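Local coordinates for sensor protein (Shewanella oneidensis, PDB 3LIC) that probably senses an extracellular signal through tandem PDC-type domains and passes it across the membrane to its own histidine kinase part in a two-component system, at residues A244-V249 / K253-V258; R182-V185 / R191-F194; G208-Q213 / T222-G227. All coordinates share one frame; numbering follows the deposited sequence.

Interaction 1: residues A244-V249 / K253-V258; sequences ASVAEV and KWRVVV
Strands 244-248 and 255-258 run antiparallel, their short axes 4.6 Å apart at closest approach and their directions 162° apart, with Ser245-Val258 and Ala247-Val256 as hydrogen-bonded pairs. Ala247 N gives to Val256 O and Val256 N to Ala247 O, both 2.8 Å and nearly straight. Beyond the paired strands, Val249 N reaches Trp254 O and Lys253 N returns to Val249 O, closing the turn. On one face, Val246 and Arg255 lie side by side: with chi1 174°, Val246 swings CG1 onto the aliphatic stem of Arg255, 3.3 Å from its CG. The Arg255 chain bends at chi2 and chi3, and its guanidinium bonds Asp187 O and Leu224 O. Glu248 runs alongside Lys253, its OE2 4.5 Å from Lys253 NZ, beyond a salt bridge. A water donates to Glu248 OE1 at 2.6 Å and to Lys253 O at 2.8 Å; the same OE1 is 3.9 Å from Arg255 CD. With Glu248 replaced by an alanine, the water would probably lose one of its two acceptors and the Lys253 ammonium the opposite charge near it. The face of Ser245, Ala247, Val256 and Val258 is mostly apolar and turns to helix 2-46, with Ser245 OG bonding Gln231 and Ser18; past the strands, Val249 CG2 lies 4.0 Å from Trp254 CB. This is a tight beta hairpin in the five-stranded antiparallel sheet of this PDC-fold sensor, packed against its N-terminal helix.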
# COMPACT_ATOMS: atom_id res chain seq x y z
N ALA A 244 -9.94 -6.61 -19.38
CA ALA A 244 -9.07 -5.98 -18.35
C ALA A 244 -8.14 -4.99 -18.99
O ALA A 244 -7.77 -5.13 -20.18
CB ALA A 244 -8.27 -7.01 -17.63
N SER A 245 -7.78 -3.98 -18.23
CA SER A 245 -6.85 -3.00 -18.68
C SER A 245 -5.87 -2.77 -17.57
O SER A 245 -6.26 -2.54 -16.43
CB SER A 245 -7.58 -1.72 -19.03
OG SER A 245 -6.69 -0.75 -19.46
N VAL A 246 -4.58 -2.79 -17.91
CA VAL A 246 -3.48 -2.70 -16.98
C VAL A 246 -2.85 -1.35 -17.24
O VAL A 246 -2.57 -1.03 -18.38
CB VAL A 246 -2.40 -3.76 -17.33
CG1 VAL A 246 -1.11 -3.61 -16.45
CG2 VAL A 246 -2.99 -5.16 -17.26
N ALA A 247 -2.60 -0.57 -16.19
CA ALA A 247 -1.89 0.69 -16.33
C ALA A 247 -0.75 0.67 -15.34
O ALA A 247 -0.87 0.11 -14.24
CB ALA A 247 -2.79 1.86 -16.06
N GLU A 248 0.35 1.30 -15.72
CA GLU A 248 1.50 1.38 -14.86
C GLU A 248 1.53 2.65 -13.96
O GLU A 248 1.08 3.74 -14.34
CB GLU A 248 2.75 1.29 -15.71
CG GLU A 248 3.98 1.27 -14.87
CD GLU A 248 5.12 0.58 -15.55
OE1 GLU A 248 5.25 -0.65 -15.37
OE2 GLU A 248 5.88 1.28 -16.28
N VAL A 249 1.98 2.48 -12.72
CA VAL A 249 2.30 3.66 -11.88
C VAL A 249 3.74 4.17 -12.15
O VAL A 249 4.74 3.43 -12.02
CB VAL A 249 2.13 3.30 -10.44
CG1 VAL A 249 2.45 4.48 -9.56
CG2 VAL A 249 0.73 2.81 -10.20
N LYS A 253 6.29 1.60 -10.66
CA LYS A 253 6.06 0.52 -11.62
C LYS A 253 5.13 -0.48 -10.99
O LYS A 253 5.07 -1.64 -11.40
CB LYS A 253 7.38 -0.16 -11.97
CG LYS A 253 8.20 0.72 -12.88
CD LYS A 253 9.63 0.67 -12.42
CE LYS A 253 10.51 1.11 -13.57
NZ LYS A 253 9.97 0.35 -14.74
N TRP A 254 4.40 -0.05 -9.97
CA TRP A 254 3.24 -0.82 -9.62
C TRP A 254 2.26 -0.73 -10.81
O TRP A 254 2.35 0.23 -11.64
CB TRP A 254 2.59 -0.28 -8.36
CG TRP A 254 3.46 -0.35 -7.17
CD1 TRP A 254 4.82 -0.58 -7.13
CD2 TRP A 254 3.05 -0.12 -5.81
NE1 TRP A 254 5.25 -0.53 -5.82
CE2 TRP A 254 4.19 -0.26 -5.00
CE3 TRP A 254 1.81 0.12 -5.20
CZ2 TRP A 254 4.14 -0.09 -3.63
CZ3 TRP A 254 1.77 0.28 -3.85
CH2 TRP A 254 2.92 0.18 -3.07
N ARG A 255 1.36 -1.74 -10.86
CA ARG A 255 0.25 -1.83 -11.81
C ARG A 255 -1.17 -1.70 -11.21
O ARG A 255 -1.48 -2.26 -10.15
CB ARG A 255 0.29 -3.14 -12.58
CG ARG A 255 1.03 -3.09 -13.94
CD ARG A 255 2.53 -2.97 -13.77
NE ARG A 255 3.10 -3.92 -12.81
CZ ARG A 255 3.38 -5.20 -13.07
NH1 ARG A 255 3.10 -5.72 -14.25
NH2 ARG A 255 3.92 -5.96 -12.11
N VAL A 256 -2.05 -1.03 -11.93
CA VAL A 256 -3.43 -1.03 -11.55
C VAL A 256 -4.09 -1.78 -12.64
O VAL A 256 -3.84 -1.50 -13.81
CB VAL A 256 -3.97 0.39 -11.51
CG1 VAL A 256 -5.49 0.38 -11.48
CG2 VAL A 256 -3.38 1.11 -10.26
N VAL A 257 -4.91 -2.76 -12.27
CA VAL A 257 -5.68 -3.51 -13.25
C VAL A 257 -7.17 -3.25 -13.04
O VAL A 257 -7.68 -3.46 -11.95
CB VAL A 257 -5.46 -5.03 -13.08
CG1 VAL A 257 -6.24 -5.82 -14.17
CG2 VAL A 257 -3.96 -5.35 -13.07
N VAL A 258 -7.86 -2.77 -14.07
CA VAL A 258 -9.33 -2.65 -14.04
C VAL A 258 -9.92 -3.76 -14.93
O VAL A 258 -9.53 -3.93 -16.08
CB VAL A 258 -9.80 -1.28 -14.59
CG1 VAL A 258 -11.35 -1.18 -14.54
CG2 VAL A 258 -9.13 -0.11 -13.80
O HOH W 1 5.79 -2.68 -13.87

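Interaction 2: residues R182-V185 / R191-F194; sequences RLVV and RLIF
Val185 and Phe194 pair where a beta hairpin at the edge of the PDC-type sheet is broken by a classic beta bulge: Ile193 and Phe194 both face Val185. The carbonyl of Val185 therefore carries two donors, Ile193 N at 2.7 Å and Phe194 N at 3.1 Å. Both come from the same face of its plane, tilted out of it by 30° and 25°, so one oxygen anchors two successive amides. Val185 N completes the pairing by giving to Phe194 O.

The tight part is the buried side. Val185 presses CG2 against Phe194 CB, while its CG1, anti to the backbone N (chi1 -175°), rests on Ile193 CB at 3.9 Å. Leu183 crosses Phe194 at about a right angle; its CG stands 3.7 Å from Phe194 CD2. Helix 172-176 covers this corner, with Pro173 touching both Leu183 and Phe194 and Leu172 and Leu176 adding to the apolar layer, and Val256 of the neighbouring strand meets Leu183.

Toward the surface the contact thins. Leu192, only partly buried, touches the opposite segment through a single methyl, CD1, which meets Val184 CG1 at 3.7 Å; Trp209 packs against both residues. Arg191 is exposed and points away from strand 183-185, though its backbone N bonds Asp187 OD1. Back on the buried side, the Phe194 ring offers its edge to a backbone oxygen: Leu183 O lies in the ring plane, 3.4 Å from Phe194 CD2.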
# COMPACT_ATOMS: atom_id res chain seq x y z
N ARG A 182 -13.79 -4.70 -9.15
CA ARG A 182 -13.10 -4.49 -10.40
C ARG A 182 -11.57 -4.12 -10.32
O ARG A 182 -11.00 -3.76 -11.35
CB ARG A 182 -13.77 -3.37 -11.13
CG ARG A 182 -15.26 -3.41 -11.11
CD ARG A 182 -15.75 -2.20 -11.89
NE ARG A 182 -17.14 -2.41 -12.22
CZ ARG A 182 -17.79 -1.77 -13.18
NH1 ARG A 182 -17.17 -0.86 -13.94
NH2 ARG A 182 -19.08 -2.05 -13.36
N LEU A 183 -10.93 -4.21 -9.14
CA LEU A 183 -9.63 -3.59 -8.98
C LEU A 183 -8.64 -4.62 -8.57
O LEU A 183 -8.91 -5.39 -7.62
CB LEU A 183 -9.67 -2.49 -7.89
CG LEU A 183 -8.36 -1.83 -7.45
CD1 LEU A 183 -7.80 -1.11 -8.69
CD2 LEU A 183 -8.54 -0.76 -6.26
N VAL A 184 -7.50 -4.67 -9.28
CA VAL A 184 -6.35 -5.34 -8.72
C VAL A 184 -5.18 -4.35 -8.76
O VAL A 184 -5.06 -3.55 -9.69
CB VAL A 184 -6.00 -6.66 -9.50
CG1 VAL A 184 -4.62 -7.21 -9.10
CG2 VAL A 184 -7.01 -7.67 -9.23
N VAL A 185 -4.34 -4.36 -7.73
CA VAL A 185 -3.11 -3.59 -7.73
C VAL A 185 -1.97 -4.57 -7.50
O VAL A 185 -2.04 -5.44 -6.63
CB VAL A 185 -3.06 -2.49 -6.61
CG1 VAL A 185 -1.77 -1.64 -6.77
CG2 VAL A 185 -4.26 -1.56 -6.67
N ARG A 191 3.50 -8.87 -7.47
CA ARG A 191 2.81 -9.46 -6.36
C ARG A 191 1.57 -8.65 -5.93
O ARG A 191 1.53 -7.44 -6.09
CB ARG A 191 3.78 -9.69 -5.19
CG ARG A 191 4.90 -10.75 -5.50
CD ARG A 191 5.56 -11.29 -4.21
NE ARG A 191 5.77 -10.26 -3.19
CZ ARG A 191 6.67 -9.28 -3.27
NH1 ARG A 191 7.44 -9.17 -4.36
NH2 ARG A 191 6.81 -8.40 -2.28
N LEU A 192 0.57 -9.33 -5.38
CA LEU A 192 -0.72 -8.70 -5.08
C LEU A 192 -0.59 -7.64 -4.00
O LEU A 192 -0.12 -7.90 -2.91
CB LEU A 192 -1.69 -9.76 -4.61
CG LEU A 192 -3.09 -9.97 -5.16
CD1 LEU A 192 -3.24 -9.60 -6.61
CD2 LEU A 192 -3.43 -11.44 -4.90
N ILE A 193 -1.00 -6.42 -4.31
CA ILE A 193 -1.16 -5.39 -3.28
C ILE A 193 -2.63 -5.37 -2.91
O ILE A 193 -2.96 -5.37 -1.76
CB ILE A 193 -0.82 -4.02 -3.84
CG1 ILE A 193 0.67 -3.93 -4.25
CG2 ILE A 193 -1.22 -2.93 -2.87
CD1 ILE A 193 1.56 -3.73 -3.16
N PHE A 194 -3.51 -5.30 -3.90
CA PHE A 194 -4.95 -5.22 -3.65
C PHE A 194 -5.70 -6.26 -4.50
O PHE A 194 -5.44 -6.36 -5.69
CB PHE A 194 -5.57 -3.83 -3.97
CG PHE A 194 -7.05 -3.78 -3.63
CD1 PHE A 194 -7.46 -3.56 -2.32
CD2 PHE A 194 -8.01 -4.12 -4.56
CE1 PHE A 194 -8.78 -3.60 -1.97
CE2 PHE A 194 -9.34 -4.17 -4.19
CZ PHE A 194 -9.73 -3.90 -2.88

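Interaction 3: residues G208-Q213 / T222-G227; sequences GWLDKQ and TLLNDG
Trp209 and Leu210 pack on Leu224 where an irregular loop sets its side chains against the last turn of helix 218-226, a helix closed by a Schellman motif at Gly227 on the surface of the PDC-type domain. The loop and the helix exchange no hydrogen bonds here; two apolar contacts and one distant polar approach join them.

Gly208, the first residue modelled after a gap in the loop, takes a hydrogen bond from Lys200 NZ on its O. Trp209 follows with CG wedged between its own backbone N and carbonyl carbon, chi1 65°. The indole reaches Leu224 through its six-membered ring, where Leu224 CD1 sits 3.8 Å from Trp209 CZ2 and 4.0 Å from Trp209 CH2. The two side chains arrive from opposite directions, and Leu224 CD1 meets the ring obliquely. One face of the indole is covered by the next residue, Leu210 CB standing 4.1 Å above its plane over the centre. The same tryptophan also rests on Val184 and Leu186 of the sheet and on Phe220 of the helix.

Leu210 points toward the helix and is buried, but its contact with Leu224 is looser: Leu210 CD2 is 4.4 Å from Leu224 CD1. Leu210 also touches Phe220 and Asn217. Asp211 is engaged in local bonds: its OD1 takes Gln213 N at 2.8 Å in an Asx turn, and Asp211 O accepts from Asn217 ND2.

Lys212 then heads back toward the helix along a chain bent at chi3, crossing Asn225 at an angle where both residues are exposed. Its ammonium stops short of the amide, with Lys212 NZ 4.1 Å from Asn225 OD1.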
# COMPACT_ATOMS: atom_id res chain seq x y z
N GLY A 208 -2.64 -17.61 -7.46
CA GLY A 208 -3.71 -17.63 -6.49
C GLY A 208 -4.90 -16.93 -7.07
O GLY A 208 -6.06 -17.24 -6.75
N TRP A 209 -4.68 -15.97 -7.94
CA TRP A 209 -5.86 -15.22 -8.36
C TRP A 209 -6.09 -15.37 -9.83
O TRP A 209 -7.18 -15.13 -10.35
CB TRP A 209 -5.74 -13.75 -7.97
CG TRP A 209 -4.65 -12.99 -8.66
CD1 TRP A 209 -3.30 -13.01 -8.37
CD2 TRP A 209 -4.81 -12.08 -9.76
NE1 TRP A 209 -2.62 -12.16 -9.23
CE2 TRP A 209 -3.52 -11.57 -10.08
CE3 TRP A 209 -5.93 -11.63 -10.50
CZ2 TRP A 209 -3.31 -10.66 -11.10
CZ3 TRP A 209 -5.72 -10.70 -11.52
CH2 TRP A 209 -4.41 -10.22 -11.81
N LEU A 210 -5.05 -15.76 -10.52
CA LEU A 210 -5.17 -15.98 -11.95
C LEU A 210 -4.57 -17.33 -12.26
O LEU A 210 -3.42 -17.60 -11.92
CB LEU A 210 -4.41 -14.91 -12.73
CG LEU A 210 -4.65 -14.94 -14.24
CD1 LEU A 210 -6.13 -14.54 -14.59
CD2 LEU A 210 -3.58 -14.08 -14.94
N ASP A 211 -5.34 -18.18 -12.90
CA ASP A 211 -4.81 -19.44 -13.35
C ASP A 211 -4.02 -19.25 -14.67
O ASP A 211 -4.59 -19.01 -15.74
CB ASP A 211 -5.96 -20.45 -13.47
CG ASP A 211 -5.55 -21.71 -14.20
OD1 ASP A 211 -4.32 -21.94 -14.39
OD2 ASP A 211 -6.48 -22.43 -14.63
N LYS A 212 -2.69 -19.31 -14.59
CA LYS A 212 -1.87 -19.11 -15.78
C LYS A 212 -1.72 -20.38 -16.62
O LYS A 212 -1.22 -20.34 -17.74
CB LYS A 212 -0.50 -18.58 -15.43
CG LYS A 212 -0.53 -17.22 -14.88
CD LYS A 212 0.86 -16.78 -14.60
CE LYS A 212 0.91 -16.04 -13.29
NZ LYS A 212 2.21 -15.34 -13.23
N GLN A 213 -2.16 -21.50 -16.07
CA GLN A 213 -2.12 -22.75 -16.80
C GLN A 213 -3.29 -22.81 -17.79
O GLN A 213 -3.47 -23.84 -18.46
CB GLN A 213 -2.15 -23.96 -15.85
CG GLN A 213 -0.81 -24.28 -15.15
CD GLN A 213 0.42 -24.19 -16.08
OE1 GLN A 213 0.47 -24.82 -17.16
NE2 GLN A 213 1.43 -23.43 -15.65
N THR A 222 1.26 -12.57 -20.01
CA THR A 222 2.47 -11.97 -20.63
C THR A 222 2.53 -10.49 -20.38
O THR A 222 3.58 -9.92 -20.04
CB THR A 222 2.53 -12.16 -22.18
OG1 THR A 222 2.40 -13.55 -22.48
CG2 THR A 222 3.83 -11.62 -22.74
N LEU A 223 1.38 -9.86 -20.58
CA LEU A 223 1.18 -8.47 -20.21
C LEU A 223 1.68 -8.20 -18.77
O LEU A 223 2.46 -7.27 -18.51
CB LEU A 223 -0.30 -8.16 -20.33
CG LEU A 223 -0.53 -6.68 -20.34
CD1 LEU A 223 0.49 -6.06 -21.32
CD2 LEU A 223 -1.95 -6.45 -20.76
N LEU A 224 1.22 -9.02 -17.83
CA LEU A 224 1.66 -8.86 -16.44
C LEU A 224 3.17 -9.06 -16.31
O LEU A 224 3.83 -8.18 -15.81
CB LEU A 224 0.84 -9.76 -15.47
CG LEU A 224 -0.68 -9.43 -15.37
CD1 LEU A 224 -1.39 -10.35 -14.41
CD2 LEU A 224 -1.02 -7.97 -15.00
N ASN A 225 3.71 -10.19 -16.80
CA ASN A 225 5.19 -10.47 -16.81
C ASN A 225 6.10 -9.47 -17.50
O ASN A 225 7.18 -9.21 -17.07
CB ASN A 225 5.49 -11.82 -17.44
CG ASN A 225 4.82 -12.95 -16.71
OD1 ASN A 225 4.56 -12.86 -15.51
ND2 ASN A 225 4.52 -14.04 -17.43
N ASP A 226 5.66 -8.93 -18.61
CA ASP A 226 6.47 -7.93 -19.31
C ASP A 226 6.46 -6.61 -18.55
O ASP A 226 7.26 -5.73 -18.85
CB ASP A 226 5.98 -7.70 -20.75
CG ASP A 226 6.28 -8.91 -21.68
OD1 ASP A 226 6.95 -9.91 -21.29
OD2 ASP A 226 5.80 -8.87 -22.83
N GLY A 227 5.58 -6.46 -17.57
CA GLY A 227 5.49 -5.19 -16.87
C GLY A 227 5.12 -4.05 -17.81
O GLY A 227 5.68 -2.97 -17.74

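In the fold
Along the chain the contacts come in series: interaction 2, then interaction 3, then interaction 1. Interactions 1 and 2 are two hairpins of one five-stranded antiparallel sheet, centres about 9 Å apart. Strands 183-186 and 255-261 are neighbours there, and Val257 N reaches Val184 O at 2.7 Å. Interaction 3 lies nearer the surface, its centre about 13 Å from that of interaction 1 and 12 Å from that of interaction 2; Val246 CG2 meets Leu223 CD2 at 3.9 Å. The sheet thus has helix 2-46 against one face and helix 218-226 with its preceding loop against the other, apart from the six-stranded sheet, consistent with a second PDC-type module.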